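Tyrosine phosphatase (Orf virus, PDB 5NCR) is a homodimeric tyrosine phosphatase of the dual-specificity family that removes phosphate from phosphotyrosine and probably also acts on phosphoserine in proteins. Local coordinates at residues B[138-141]-B[142-145]; B[171-174]-B[175-179]. The protein carries 2 engineered substitutions. All coordinates share one frame; numbering follows the deposited sequence.

Interaction 1 (B[138-141]-B[142-145])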
# COMPACT_ATOMS: atom_id res chain seq x y z
N MET B 138 4.25 -9.71 15.54
CA MET B 138 3.86 -9.15 14.24
C MET B 138 5.05 -8.48 13.54
O MET B 138 5.64 -7.58 14.12
CB MET B 138 2.69 -8.19 14.42
CG MET B 138 1.89 -8.00 13.18
SD MET B 138 0.35 -7.17 13.59
CE MET B 138 -0.40 -7.21 12.06
N THR B 139 5.43 -8.96 12.34
CA THR B 139 6.61 -8.42 11.62
C THR B 139 6.35 -7.02 11.09
O THR B 139 5.20 -6.61 11.07
CB THR B 139 7.05 -9.35 10.48
OG1 THR B 139 6.04 -9.34 9.47
CG2 THR B 139 7.36 -10.75 10.96
N GLN B 140 7.42 -6.29 10.69
CA GLN B 140 7.29 -4.94 10.14
C GLN B 140 6.40 -4.94 8.86
O GLN B 140 5.45 -4.18 8.87
CB GLN B 140 8.65 -4.27 9.94
CG GLN B 140 8.57 -2.79 9.60
CD GLN B 140 9.96 -2.23 9.42
OE1 GLN B 140 10.65 -2.54 8.44
NE2 GLN B 140 10.41 -1.42 10.38
N PRO B 141 6.60 -5.84 7.84
CA PRO B 141 5.65 -5.88 6.70
C PRO B 141 4.21 -6.20 7.16
O PRO B 141 3.26 -5.65 6.59
CB PRO B 141 6.18 -7.00 5.81
CG PRO B 141 7.51 -7.31 6.29
CD PRO B 141 7.67 -6.87 7.68
N ALA B 142 4.04 -7.11 8.15
CA ALA B 142 2.71 -7.47 8.68
C ALA B 142 2.05 -6.24 9.34
O ALA B 142 0.89 -5.96 9.04
CB ALA B 142 2.81 -8.62 9.66
N ARG B 143 2.82 -5.45 10.11
CA ARG B 143 2.39 -4.22 10.75
C ARG B 143 2.00 -3.21 9.67
O ARG B 143 0.98 -2.54 9.83
CB ARG B 143 3.46 -3.62 11.71
CG ARG B 143 3.72 -4.51 12.92
CD ARG B 143 4.52 -3.89 14.05
NE ARG B 143 5.81 -3.33 13.63
CZ ARG B 143 6.97 -3.98 13.64
NH1 ARG B 143 7.02 -5.25 13.97
NH2 ARG B 143 8.08 -3.36 13.27
N PHE B 144 2.80 -3.13 8.58
CA PHE B 144 2.60 -2.23 7.44
C PHE B 144 1.26 -2.49 6.77
O PHE B 144 0.49 -1.56 6.56
CB PHE B 144 3.79 -2.39 6.43
CG PHE B 144 3.69 -1.58 5.14
CD1 PHE B 144 2.71 -1.86 4.20
CD2 PHE B 144 4.60 -0.56 4.87
CE1 PHE B 144 2.62 -1.12 3.01
CE2 PHE B 144 4.53 0.16 3.67
CZ PHE B 144 3.54 -0.12 2.76
N VAL B 145 0.98 -3.74 6.45
CA VAL B 145 -0.25 -4.18 5.79
C VAL B 145 -1.46 -4.04 6.76
O VAL B 145 -2.54 -3.67 6.32
CB VAL B 145 -0.09 -5.62 5.24
CG1 VAL B 145 -1.43 -6.19 4.78
CG2 VAL B 145 0.93 -5.66 4.09

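Interaction 2 (B[171-174]-B[175-179])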
# COMPACT_ATOMS: atom_id res chain seq x y z
N LEU B 171 2.13 8.10 13.44
CA LEU B 171 1.53 6.80 13.80
C LEU B 171 2.22 5.66 13.05
O LEU B 171 2.51 4.63 13.64
CB LEU B 171 0.02 6.80 13.52
CG LEU B 171 -0.83 7.69 14.44
CD1 LEU B 171 -2.20 7.88 13.87
CD2 LEU B 171 -0.96 7.10 15.82
N ILE B 172 2.53 5.86 11.76
CA ILE B 172 3.27 4.88 10.96
C ILE B 172 4.62 4.65 11.64
O ILE B 172 4.96 3.51 11.88
CB ILE B 172 3.38 5.27 9.47
CG1 ILE B 172 1.99 5.22 8.79
CG2 ILE B 172 4.42 4.40 8.70
CD1 ILE B 172 1.84 6.04 7.52
N LYS B 173 5.35 5.72 11.97
CA LYS B 173 6.68 5.63 12.62
C LYS B 173 6.62 4.83 13.92
O LYS B 173 7.43 3.92 14.13
CB LYS B 173 7.26 7.02 12.94
CG LYS B 173 7.77 7.82 11.75
CD LYS B 173 9.03 7.29 11.10
CE LYS B 173 10.34 7.72 11.75
NZ LYS B 173 11.49 7.22 10.95
N MET B 174 5.65 5.14 14.76
CA MET B 174 5.46 4.51 16.05
C MET B 174 5.01 3.03 15.99
O MET B 174 5.54 2.22 16.73
CB MET B 174 4.49 5.38 16.86
CG MET B 174 4.12 4.84 18.21
SD MET B 174 3.48 6.21 19.23
CE MET B 174 5.07 6.87 19.84
N PHE B 175 4.00 2.71 15.16
CA PHE B 175 3.39 1.37 15.17
C PHE B 175 3.78 0.47 14.01
O PHE B 175 3.54 -0.75 14.06
CB PHE B 175 1.86 1.46 15.29
CG PHE B 175 1.39 2.12 16.56
CD1 PHE B 175 1.41 1.42 17.77
CD2 PHE B 175 0.92 3.42 16.55
CE1 PHE B 175 0.97 2.03 18.96
CE2 PHE B 175 0.48 4.03 17.74
CZ PHE B 175 0.47 3.32 18.92
N VAL B 176 4.43 1.02 13.00
CA VAL B 176 4.87 0.18 11.87
C VAL B 176 6.36 0.06 11.86
O VAL B 176 6.87 -1.06 11.85
CB VAL B 176 4.29 0.62 10.50
CG1 VAL B 176 4.92 -0.16 9.33
CG2 VAL B 176 2.77 0.51 10.50
N CYS B 177 7.07 1.19 11.87
CA CYS B 177 8.52 1.22 11.84
C CYS B 177 9.16 0.69 13.12
O CYS B 177 9.98 -0.23 13.04
CB CYS B 177 9.03 2.62 11.51
SG CYS B 177 8.45 3.24 9.91
N ASP B 178 8.79 1.26 14.27
CA ASP B 178 9.32 0.84 15.56
C ASP B 178 8.75 -0.54 15.94
O ASP B 178 7.59 -0.82 15.62
CB ASP B 178 9.04 1.89 16.66
CG ASP B 178 9.54 3.30 16.39
OD1 ASP B 178 10.32 3.49 15.43
OD2 ASP B 178 9.16 4.23 17.16
N SER B 179 9.58 -1.41 16.52
CA SER B 179 9.18 -2.78 16.89
C SER B 179 8.22 -2.84 18.08
O SER B 179 8.13 -1.90 18.87
CB SER B 179 10.41 -3.65 17.12
OG SER B 179 11.19 -3.75 15.94
O HOH W 1 7.27 3.40 19.11

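Interaction 1 (B[138-141]-B[142-145])
R143 folds back over the N-terminal turn of helix 140-158, in the dual-specificity phosphatase catalytic domain, and grips the residues that lead into it, while T139, at the N-cap, caps the same turn with its OG1. From CB outward, the R143 side chain first meets the carbonyl oxygens of T139 and Q140. R143 CG, beside the backbone N (chi1 -66°), presses on T139 O at 3.2 Å and comes within 3.9 Å of M138 CG. CD runs on past M138 O; the chain then bends at chi3 (-53°), which lays the guanidinium back over the helix start. There one face lies on Q140 CA, which stands 3.5 Å above the centre of the plane, and NH2 touches Q140 CB. R143 NH1 gives M138 O a hydrogen bond of 2.7 Å, near the guanidinium plane but well bent at hydrogen (133°). NE and NH2 are hydrogen-bonded too, to partners beyond this turn.

The cap itself is a bond from A142 N to T139 OG1, 3.3 Å long. R143 N, F144 N and V145 N follow with bonds to T139 O, Q140 O and P141 O, the regular i to i+4 pattern of an alpha-helix. P141 and V145 also pack on P141 of the second subunit, placing this turn at the dimer interface. M138 and R143 both pack on L132 of helix 118-134. The M138 thioether chain, extended beyond CG, runs antiparallel to the R143 side chain; M138 CG meets A142 CB at 3.7 Å, and M138 CE ends 3.5 Å from A142 O.

Interaction 2 (B[171-174]-B[175-179])
M174 CG lies over one face of the F175 ring, with its sulfur coming in obliquely, a Met-aromatic contact in the last turns of helix 165-177, where the helix widens into a pi-type turn. The two side chains run side by side in the same direction, although they are neighbours in sequence. Two torsions account for this: M174 turns CG opposite its backbone N (chi1 177°), F175 turns CG next to its own, and the side chains thereby come alongside. The methylene makes the CH-pi part of the contact, with M174 CG 3.9 Å from the F175 ring centroid and only 14° off the ring normal. M174 SD is 4.6 Å from that F175 centroid. L171 approaches the same ring differently: its side chain also runs alongside that of F175, but its CD2 lies in the ring plane, at the edge, 3.9 Å from F175 CE2. M91 of helix 90-103 touches all three side chains, L171, M174 and F175, and so joins this cluster to the neighbouring helix.

Round the helix, I172 and V176, four residues apart, also lie alongside one another, with I172 CG2 4.2 Å from V176 CB; both also touch L12 of helix 7-15 and F147 of helix 140-158.

The backbone shows where the turn widens. I172 O accepts from V176 N at 2.8 Å and also from C177 N, the two donors arriving from opposite faces of the carbonyl plane. D178 N then bonds to K173 O, again five residues back, as the chain leaves helical geometry. Beyond it the D178 carboxylate is tied back to the helix by one water, which donates to M174 O and, at 2.8 Å, to D178 OD2.

Interaction 1 is the start of helix 140-158 and interaction 2 the end of helix 165-177, the next helix in the chain; their centres are about 10 Å apart. Two probable hydrogen bonds tie them: Q140 NE2 to C177 O at 2.9 Å and R143 NH2 to V176 O at 3.0 Å. Both acceptors belong to the widened C-terminal turn. R143 CD also packs on F175 O at 3.3 Å. L12 of helix 7-15 touches F144 in 138-145 and I172 and V176 in 171-179. The family's phosphate-binding P-loop lies between strand 108-111 and the start of helix 118-134, whereas interaction 1 meets that helix near its other end, M138 touching R131 and L132. Of the two, only interaction 1 touches the second subunit.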